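Local atomic coordinates of KLLA0B12012p (Kluyveromyces lactis, PDB entry 6Y3P), a protein that probably binds ATP through its C-terminal ATP-grasp domain of the tubulin-tyrosine ligase family, and, as Pby1, is a direct partner of the mRNA decapping enzyme Dcp2. Residues K139-M147 against L192-H202; T222-F230 against L317-S325. All coordinates share one frame; numbering follows the deposited sequence.

Contact 1 of 2, residues K139-M147 against L192-H202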
loop_
_atom_site.group_PDB
_atom_site.type_symbol
_atom_site.label_atom_id
_atom_site.label_comp_id
_atom_site.label_asym_id
_atom_site.label_seq_id
_atom_site.Cartn_x
_atom_site.Cartn_y
_atom_site.Cartn_z
ATOM N N LYS A 139 -13.057 -18.141 5.812
ATOM C CA LYS A 139 -12.521 -17.401 4.666
ATOM C C LYS A 139 -12.213 -18.225 3.438
ATOM O O LYS A 139 -12.083 -19.448 3.530
ATOM C CB LYS A 139 -11.226 -16.676 5.096
ATOM C CG LYS A 139 -11.466 -15.465 5.969
ATOM C CD LYS A 139 -10.251 -15.085 6.769
ATOM C CE LYS A 139 -10.647 -14.210 7.937
ATOM N NZ LYS A 139 -9.468 -13.736 8.700
ATOM N N TRP A 140 -12.040 -17.532 2.284
ATOM C CA TRP A 140 -11.606 -18.112 1.012
ATOM C C TRP A 140 -10.111 -17.856 0.923
ATOM O O TRP A 140 -9.588 -16.927 1.560
ATOM C CB TRP A 140 -12.334 -17.509 -0.200
ATOM C CG TRP A 140 -13.814 -17.778 -0.216
ATOM C CD1 TRP A 140 -14.726 -17.419 0.733
ATOM C CD2 TRP A 140 -14.540 -18.498 -1.218
ATOM N NE1 TRP A 140 -15.976 -17.870 0.382
ATOM C CE2 TRP A 140 -15.893 -18.524 -0.818
ATOM C CE3 TRP A 140 -14.176 -19.135 -2.412
ATOM C CZ2 TRP A 140 -16.889 -19.124 -1.593
ATOM C CZ3 TRP A 140 -15.157 -19.759 -3.163
ATOM C CH2 TRP A 140 -16.494 -19.753 -2.750
ATOM N N TRP A 141 -9.407 -18.723 0.200
ATOM C CA TRP A 141 -7.961 -18.643 0.142
ATOM C C TRP A 141 -7.483 -18.945 -1.219
ATOM O O TRP A 141 -8.145 -19.624 -2.009
ATOM C CB TRP A 141 -7.315 -19.655 1.125
ATOM C CG TRP A 141 -7.706 -19.449 2.546
ATOM C CD1 TRP A 141 -8.776 -19.999 3.188
ATOM C CD2 TRP A 141 -7.120 -18.514 3.460
ATOM N NE1 TRP A 141 -8.887 -19.470 4.457
ATOM C CE2 TRP A 141 -7.863 -18.577 4.659
ATOM C CE3 TRP A 141 -5.997 -17.677 3.407
ATOM C CZ2 TRP A 141 -7.489 -17.868 5.810
ATOM C CZ3 TRP A 141 -5.644 -16.949 4.539
ATOM C CH2 TRP A 141 -6.382 -17.053 5.723
ATOM N N ILE A 142 -6.300 -18.487 -1.480
ATOM C CA ILE A 142 -5.659 -18.754 -2.732
ATOM C C ILE A 142 -4.245 -19.285 -2.451
ATOM O O ILE A 142 -3.575 -18.809 -1.525
ATOM C CB ILE A 142 -5.801 -17.507 -3.637
ATOM C CG1 ILE A 142 -5.913 -17.931 -5.073
ATOM C CG2 ILE A 142 -4.759 -16.398 -3.416
ATOM C CD1 ILE A 142 -6.834 -17.164 -5.722
ATOM N N LEU A 143 -3.882 -20.388 -3.133
ATOM C CA LEU A 143 -2.574 -21.031 -3.033
ATOM C C LEU A 143 -1.742 -20.550 -4.232
ATOM O O LEU A 143 -1.952 -21.012 -5.351
ATOM C CB LEU A 143 -2.695 -22.563 -2.993
ATOM C CG LEU A 143 -1.357 -23.339 -2.964
ATOM C CD1 LEU A 143 -0.654 -23.231 -1.608
ATOM C CD2 LEU A 143 -1.548 -24.774 -3.388
ATOM N N LYS A 144 -0.837 -19.575 -3.991
ATOM C CA LYS A 144 0.001 -18.960 -5.022
ATOM C C LYS A 144 1.400 -19.550 -4.976
ATOM O O LYS A 144 2.100 -19.330 -3.979
ATOM C CB LYS A 144 0.118 -17.429 -4.829
ATOM C CG LYS A 144 -1.181 -16.637 -4.796
ATOM C CD LYS A 144 -1.062 -15.462 -3.817
ATOM C CE LYS A 144 -1.107 -14.101 -4.479
ATOM N NZ LYS A 144 0.199 -13.720 -5.072
ATOM N N PRO A 145 1.864 -20.255 -6.041
ATOM C CA PRO A 145 3.252 -20.730 -6.041
ATOM C C PRO A 145 4.137 -19.502 -6.276
ATOM O O PRO A 145 4.019 -18.874 -7.332
ATOM C CB PRO A 145 3.292 -21.729 -7.209
ATOM C CG PRO A 145 1.873 -21.855 -7.701
ATOM C CD PRO A 145 1.198 -20.590 -7.313
ATOM N N SER A 146 4.938 -19.102 -5.247
ATOM C CA SER A 146 5.817 -17.919 -5.233
ATOM C C SER A 146 6.577 -17.656 -6.545
ATOM O O SER A 146 6.819 -16.499 -6.897
ATOM C CB SER A 146 6.792 -17.982 -4.063
ATOM O OG SER A 146 6.214 -17.409 -2.902
ATOM N N MET A 147 6.921 -18.727 -7.273
ATOM C CA MET A 147 7.600 -18.642 -8.555
ATOM C C MET A 147 6.668 -19.061 -9.692
ATOM O O MET A 147 5.978 -20.078 -9.587
ATOM C CB MET A 147 8.899 -19.458 -8.537
ATOM C CG MET A 147 10.045 -18.715 -7.875
ATOM S SD MET A 147 11.448 -18.336 -8.961
ATOM C CE MET A 147 10.606 -17.557 -10.397
ATOM N N LEU A 192 8.411 -26.289 -7.822
ATOM C CA LEU A 192 8.892 -25.383 -6.771
ATOM C C LEU A 192 8.148 -25.642 -5.458
ATOM O O LEU A 192 6.981 -26.019 -5.483
ATOM C CB LEU A 192 8.807 -23.915 -7.222
ATOM C CG LEU A 192 9.729 -23.568 -8.405
ATOM C CD1 LEU A 192 8.945 -22.965 -9.568
ATOM C CD2 LEU A 192 10.899 -22.704 -7.969
ATOM N N ARG A 193 8.846 -25.481 -4.318
ATOM C CA ARG A 193 8.351 -25.832 -2.981
ATOM C C ARG A 193 7.803 -24.671 -2.126
ATOM O O ARG A 193 7.080 -24.933 -1.156
ATOM C CB ARG A 193 9.449 -26.593 -2.195
ATOM C CG ARG A 193 10.164 -27.739 -2.963
ATOM C CD ARG A 193 9.305 -28.971 -3.264
ATOM N NE ARG A 193 8.573 -28.862 -4.532
ATOM C CZ ARG A 193 7.267 -29.088 -4.683
ATOM N NH1 ARG A 193 6.522 -29.440 -3.644
ATOM N NH2 ARG A 193 6.699 -28.958 -5.873
ATOM N N HIS A 194 8.157 -23.417 -2.444
ATOM C CA HIS A 194 7.665 -22.272 -1.671
ATOM C C HIS A 194 6.303 -21.829 -2.209
ATOM O O HIS A 194 6.097 -21.813 -3.426
ATOM C CB HIS A 194 8.667 -21.099 -1.695
ATOM C CG HIS A 194 9.969 -21.373 -1.000
ATOM N ND1 HIS A 194 10.289 -20.758 0.202
ATOM C CD2 HIS A 194 11.006 -22.157 -1.379
ATOM C CE1 HIS A 194 11.499 -21.197 0.521
ATOM N NE2 HIS A 194 11.971 -22.042 -0.398
ATOM N N PHE A 195 5.370 -21.503 -1.304
ATOM C CA PHE A 195 4.021 -21.051 -1.673
ATOM C C PHE A 195 3.535 -19.970 -0.738
ATOM O O PHE A 195 3.914 -19.944 0.436
ATOM C CB PHE A 195 2.993 -22.201 -1.609
ATOM C CG PHE A 195 3.246 -23.410 -2.464
ATOM C CD1 PHE A 195 3.971 -24.487 -1.975
ATOM C CD2 PHE A 195 2.708 -23.502 -3.739
ATOM C CE1 PHE A 195 4.200 -25.617 -2.769
ATOM C CE2 PHE A 195 2.924 -24.639 -4.527
ATOM C CZ PHE A 195 3.658 -25.693 -4.033
ATOM N N ILE A 196 2.660 -19.100 -1.249
ATOM C CA ILE A 196 1.992 -18.104 -0.429
ATOM C C ILE A 196 0.522 -18.504 -0.394
ATOM O O ILE A 196 -0.047 -18.904 -1.412
ATOM C CB ILE A 196 2.226 -16.619 -0.868
ATOM C CG1 ILE A 196 3.728 -16.232 -0.753
ATOM C CG2 ILE A 196 1.351 -15.646 -0.028
ATOM C CD1 ILE A 196 4.159 -14.962 -1.514
ATOM N N VAL A 197 -0.055 -18.475 0.794
ATOM C CA VAL A 197 -1.463 -18.732 1.022
ATOM C C VAL A 197 -2.017 -17.356 1.374
ATOM O O VAL A 197 -1.678 -16.770 2.408
ATOM C CB VAL A 197 -1.716 -19.803 2.098
ATOM C CG1 VAL A 197 -3.200 -19.882 2.454
ATOM C CG2 VAL A 197 -1.191 -21.169 1.639
ATOM N N GLN A 198 -2.783 -16.802 0.450
ATOM C CA GLN A 198 -3.318 -15.456 0.587
ATOM C C GLN A 198 -4.841 -15.496 0.685
ATOM O O GLN A 198 -5.488 -16.162 -0.119
ATOM C CB GLN A 198 -2.843 -14.626 -0.637
ATOM C CG GLN A 198 -3.393 -13.198 -0.775
ATOM C CD GLN A 198 -2.470 -12.118 -0.271
ATOM O OE1 GLN A 198 -2.889 -11.218 0.465
ATOM N NE2 GLN A 198 -1.207 -12.137 -0.699
ATOM N N GLU A 199 -5.415 -14.749 1.643
ATOM C CA GLU A 199 -6.860 -14.617 1.771
ATOM C C GLU A 199 -7.396 -14.101 0.444
ATOM O O GLU A 199 -6.819 -13.195 -0.166
ATOM C CB GLU A 199 -7.233 -13.667 2.895
ATOM C CG GLU A 199 -8.725 -13.643 3.141
ATOM C CD GLU A 199 -9.190 -12.740 4.259
ATOM O OE1 GLU A 199 -10.419 -12.504 4.338
ATOM O OE2 GLU A 199 -8.343 -12.302 5.072
ATOM N N TYR A 200 -8.444 -14.743 -0.042
ATOM C CA TYR A 200 -9.021 -14.405 -1.331
ATOM C C TYR A 200 -10.405 -13.786 -1.192
ATOM O O TYR A 200 -11.256 -14.303 -0.469
ATOM C CB TYR A 200 -9.002 -15.652 -2.246
ATOM C CG TYR A 200 -9.794 -15.529 -3.527
ATOM C CD1 TYR A 200 -9.279 -14.843 -4.627
ATOM C CD2 TYR A 200 -11.033 -16.141 -3.662
ATOM C CE1 TYR A 200 -10.002 -14.743 -5.820
ATOM C CE2 TYR A 200 -11.771 -16.029 -4.835
ATOM C CZ TYR A 200 -11.259 -15.321 -5.910
ATOM O OH TYR A 200 -11.994 -15.252 -7.070
ATOM N N LEU A 201 -10.624 -12.688 -1.904
ATOM C CA LEU A 201 -11.897 -11.974 -1.963
ATOM C C LEU A 201 -12.752 -12.535 -3.148
ATOM O O LEU A 201 -12.578 -12.148 -4.311
ATOM C CB LEU A 201 -11.609 -10.473 -2.099
ATOM C CG LEU A 201 -12.807 -9.554 -1.922
ATOM C CD1 LEU A 201 -12.770 -8.919 -0.585
ATOM C CD2 LEU A 201 -12.816 -8.491 -2.987
ATOM N N HIS A 202 -13.642 -13.493 -2.830
ATOM C CA HIS A 202 -14.507 -14.198 -3.798
ATOM C C HIS A 202 -15.642 -13.306 -4.290
ATOM O O HIS A 202 -16.204 -13.514 -5.363
ATOM C CB HIS A 202 -15.076 -15.482 -3.147
ATOM C CG HIS A 202 -16.238 -15.246 -2.217
ATOM N ND1 HIS A 202 -16.055 -14.708 -0.949
ATOM C CD2 HIS A 202 -17.565 -15.436 -2.422
ATOM C CE1 HIS A 202 -17.272 -14.603 -0.420
ATOM N NE2 HIS A 202 -18.212 -15.018 -1.274
#
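W140 and H202 form an offset stack at one end of two neighbouring strands, 140-145 and 194-200, in the five-stranded antiparallel sheet of this ATP-grasp domain. From CB outward, the tryptophan first meets Y200: its CB sits in the plane of the tyrosine ring, at the edge, 3.9 Å from CD2. With CG anti to the carbonyl carbon (chi1 -64°), the five-membered ring of the indole then lies almost parallel to the H202 imidazole, their planes 9° apart. H202 CB sits over the face of the six-membered ring in a CH-pi contact, 3.6 Å from W140 CD2; NE1 is 3.4 Å from H202 ND1 without a hydrogen bond, and CZ2 reaches H202 CD2. K158 adds a cation-pi contact to the indole. Without the indole, as with an alanine here, H202 would probably lose its stacking partner and be freer to turn.

Inward from this stack, reciprocal backbone bonds join I142 with Q198 and K144 with I196; in the first pair, Q198 N donates to I142 O at 2.9 Å. L143 CD1 packs on V197 CG2 and F195 CB on the face covered by helix 160-171, while the amide oxygen of Q198 turns to K83. At the stacked end, the extended E199 lies against the aliphatic part of K139, which salt-bridges E108. E199 OE1 pairs with K342 and also touches K139 CG at 3.5 Å.

Contact 2 of 2, residues T222-F230 against L317-S325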
loop_
_atom_site.group_PDB
_atom_site.type_symbol
_atom_site.label_atom_id
_atom_site.label_comp_id
_atom_site.label_asym_id
_atom_site.label_seq_id
_atom_site.Cartn_x
_atom_site.Cartn_y
_atom_site.Cartn_z
ATOM N N THR A 222 0.458 10.034 3.071
ATOM C CA THR A 222 1.694 10.750 3.372
ATOM C C THR A 222 1.939 10.765 4.855
ATOM O O THR A 222 1.094 11.204 5.623
ATOM C CB THR A 222 1.724 12.176 2.746
ATOM O OG1 THR A 222 1.389 12.103 1.368
ATOM C CG2 THR A 222 3.077 12.865 2.893
ATOM N N CYS A 223 3.087 10.257 5.254
ATOM C CA CYS A 223 3.577 10.326 6.625
ATOM C C CYS A 223 4.484 11.490 6.665
ATOM O O CYS A 223 5.331 11.607 5.796
ATOM C CB CYS A 223 4.323 9.059 7.020
ATOM S SG CYS A 223 3.235 7.703 7.447
ATOM N N SER A 224 4.351 12.316 7.676
ATOM C CA SER A 224 5.205 13.482 7.859
ATOM C C SER A 224 5.787 13.530 9.287
ATOM O O SER A 224 5.027 13.511 10.252
ATOM C CB SER A 224 4.426 14.757 7.554
ATOM O OG SER A 224 5.294 15.864 7.721
ATOM N N GLY A 225 7.117 13.578 9.383
ATOM C CA GLY A 225 7.876 13.670 10.630
ATOM C C GLY A 225 7.610 12.555 11.621
ATOM O O GLY A 225 7.401 11.409 11.214
ATOM N N ASP A 226 7.589 12.903 12.945
ATOM C CA ASP A 226 7.321 11.959 14.029
ATOM C C ASP A 226 6.156 12.409 14.950
ATOM O O ASP A 226 6.398 12.946 16.027
ATOM C CB ASP A 226 8.604 11.645 14.826
ATOM C CG ASP A 226 8.512 10.520 15.856
ATOM O OD1 ASP A 226 7.372 10.183 16.288
ATOM O OD2 ASP A 226 9.581 10.038 16.302
ATOM N N LEU A 227 4.896 12.103 14.604
ATOM C CA LEU A 227 4.422 11.498 13.370
ATOM C C LEU A 227 3.053 12.047 13.075
ATOM O O LEU A 227 2.190 12.067 13.956
ATOM C CB LEU A 227 4.330 9.957 13.497
ATOM C CG LEU A 227 3.679 9.180 12.315
ATOM C CD1 LEU A 227 4.672 8.969 11.163
ATOM C CD2 LEU A 227 3.158 7.837 12.775
ATOM N N GLN A 228 2.831 12.426 11.816
ATOM C CA GLN A 228 1.526 12.819 11.311
ATOM C C GLN A 228 1.238 11.961 10.112
ATOM O O GLN A 228 2.130 11.726 9.290
ATOM C CB GLN A 228 1.494 14.280 10.928
ATOM C CG GLN A 228 1.221 15.193 12.114
ATOM C CD GLN A 228 1.405 16.615 11.693
ATOM O OE1 GLN A 228 2.518 17.032 11.356
ATOM N NE2 GLN A 228 0.307 17.357 11.596
ATOM N N VAL A 229 0.011 11.437 10.036
ATOM C CA VAL A 229 -0.415 10.576 8.935
ATOM C C VAL A 229 -1.543 11.261 8.194
ATOM O O VAL A 229 -2.531 11.661 8.804
ATOM C CB VAL A 229 -0.763 9.125 9.337
ATOM C CG1 VAL A 229 -0.984 8.269 8.083
ATOM C CG2 VAL A 229 0.319 8.505 10.229
ATOM N N PHE A 230 -1.358 11.439 6.881
ATOM C CA PHE A 230 -2.293 12.142 6.036
ATOM C C PHE A 230 -2.754 11.256 4.911
ATOM O O PHE A 230 -1.940 10.713 4.158
ATOM C CB PHE A 230 -1.643 13.398 5.460
ATOM C CG PHE A 230 -1.221 14.420 6.482
ATOM C CD1 PHE A 230 -2.113 15.386 6.931
ATOM C CD2 PHE A 230 0.076 14.433 6.981
ATOM C CE1 PHE A 230 -1.720 16.338 7.864
ATOM C CE2 PHE A 230 0.469 15.392 7.905
ATOM C CZ PHE A 230 -0.434 16.333 8.347
ATOM N N LEU A 317 9.726 -6.114 14.995
ATOM C CA LEU A 317 10.212 -5.209 13.948
ATOM C C LEU A 317 9.193 -4.079 13.817
ATOM O O LEU A 317 8.008 -4.351 13.597
ATOM C CB LEU A 317 10.307 -5.974 12.610
ATOM C CG LEU A 317 11.330 -5.507 11.572
ATOM C CD1 LEU A 317 11.435 -6.506 10.459
ATOM C CD2 LEU A 317 10.968 -4.164 10.958
ATOM N N ASN A 318 9.633 -2.826 13.992
ATOM C CA ASN A 318 8.714 -1.694 13.923
ATOM C C ASN A 318 9.145 -0.571 12.978
ATOM O O ASN A 318 10.296 -0.503 12.543
ATOM C CB ASN A 318 8.389 -1.131 15.324
ATOM C CG ASN A 318 9.527 -0.819 16.256
ATOM O OD1 ASN A 318 10.698 -0.694 15.866
ATOM N ND2 ASN A 318 9.181 -0.652 17.528
ATOM N N PHE A 319 8.167 0.287 12.632
ATOM C CA PHE A 319 8.324 1.474 11.809
ATOM C C PHE A 319 8.881 2.533 12.738
ATOM O O PHE A 319 8.297 2.769 13.795
ATOM C CB PHE A 319 6.962 1.897 11.242
ATOM C CG PHE A 319 6.945 3.203 10.489
ATOM C CD1 PHE A 319 7.480 3.294 9.209
ATOM C CD2 PHE A 319 6.369 4.335 11.046
ATOM C CE1 PHE A 319 7.470 4.506 8.516
ATOM C CE2 PHE A 319 6.336 5.539 10.341
ATOM C CZ PHE A 319 6.893 5.619 9.086
ATOM N N ARG A 320 10.054 3.107 12.394
ATOM C CA ARG A 320 10.707 4.123 13.222
ATOM C C ARG A 320 10.592 5.471 12.542
ATOM O O ARG A 320 11.364 5.771 11.622
ATOM C CB ARG A 320 12.172 3.773 13.549
ATOM C CG ARG A 320 12.323 2.459 14.309
ATOM C CD ARG A 320 13.706 2.255 14.893
ATOM N NE ARG A 320 13.856 0.899 15.423
ATOM C CZ ARG A 320 13.540 0.532 16.663
ATOM N NH1 ARG A 320 13.063 1.424 17.526
ATOM N NH2 ARG A 320 13.698 -0.725 17.050
ATOM N N PRO A 321 9.589 6.282 12.948
ATOM C CA PRO A 321 9.445 7.609 12.346
ATOM C C PRO A 321 10.583 8.557 12.733
ATOM O O PRO A 321 11.024 8.591 13.878
ATOM C CB PRO A 321 8.074 8.090 12.844
ATOM C CG PRO A 321 7.449 6.902 13.535
ATOM C CD PRO A 321 8.584 6.079 14.011
ATOM N N LEU A 322 11.087 9.276 11.732
ATOM C CA LEU A 322 12.122 10.286 11.838
ATOM C C LEU A 322 11.465 11.638 11.665
ATOM O O LEU A 322 10.648 11.820 10.757
ATOM C CB LEU A 322 13.170 10.092 10.715
ATOM C CG LEU A 322 14.347 9.145 10.952
ATOM C CD1 LEU A 322 14.941 9.321 12.337
ATOM C CD2 LEU A 322 13.965 7.696 10.672
ATOM N N LYS A 323 11.881 12.597 12.482
ATOM C CA LYS A 323 11.423 13.988 12.493
ATOM C C LYS A 323 11.707 14.707 11.146
ATOM O O LYS A 323 10.934 15.556 10.708
ATOM C CB LYS A 323 12.121 14.723 13.667
ATOM C CG LYS A 323 11.623 16.137 13.946
ATOM C CD LYS A 323 10.535 16.196 15.004
ATOM C CE LYS A 323 9.589 17.343 14.749
ATOM N NZ LYS A 323 8.220 17.034 15.240
ATOM N N ASN A 324 12.810 14.362 10.510
ATOM C CA ASN A 324 13.263 14.999 9.279
ATOM C C ASN A 324 12.890 14.208 8.009
ATOM O O ASN A 324 13.424 14.451 6.932
ATOM C CB ASN A 324 14.788 15.296 9.372
ATOM C CG ASN A 324 15.657 14.115 9.722
ATOM O OD1 ASN A 324 15.256 13.155 10.404
ATOM N ND2 ASN A 324 16.890 14.179 9.292
ATOM N N SER A 325 11.957 13.283 8.130
ATOM C CA SER A 325 11.492 12.509 6.984
ATOM C C SER A 325 10.035 12.784 6.718
ATOM O O SER A 325 9.307 13.179 7.621
ATOM C CB SER A 325 11.646 11.014 7.242
ATOM O OG SER A 325 12.996 10.652 7.436
#
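G225 N donates to S325 O at 2.8 Å. S325 in turn closes a type I turn that begins at L322, and its hydroxyl bonds to the S73 carbonyl. The glycine takes a positive phi of 57°, and its CA hydrogens face the turn: G225 CA is 3.3 Å from L322 O, with K323 O also close by. The G225 carbonyl is taken by the hydroxyl of Y74.

Further along, a cis peptide links D226 to L227. The D226 side chain crosses P321 obliquely, CG 3.9 Å from the proline CB; its OD2 lies 3.2 Å from P321 O, a close approach of two acceptors that is not a hydrogen bond. L227, with CG anti to the backbone N (chi1 173°), sends CD1 into the plane of the F319 ring at its edge, 3.9 Å from CE2, and equally close to P321 CB. F308 meets the F319 ring edge-to-face, and C223 SG lies obliquely to it. The whole is a beta hairpin, strands 215-224 and 228-239 joined by a three-residue loop, whose tip packs on the loop leading into the adjacent antiparallel strand 326-335.

The two contacts lie on opposite sides of the chain's centre, about 32 Å apart between centres, and do not touch. Both are partly buried and belong to the tubulin-tyrosine ligase-like part of the chain, of the ATP-grasp superfamily, but they involve different beta-sheets. Contact 1 joins two neighbouring strands over their length, with repeated backbone bonds, an apolar face under a helix and an aromatic stack at one end of the strand pair. Contact 2 sets a hairpin tip against an irregular loop, through a single cross-segment hydrogen bond, glycine-carbonyl contacts and a small apolar cluster. Contact 1 buries nearly three times the surface: 1073 against 371 Å². Strand 194-200 is followed directly in the chain by strand 215-224.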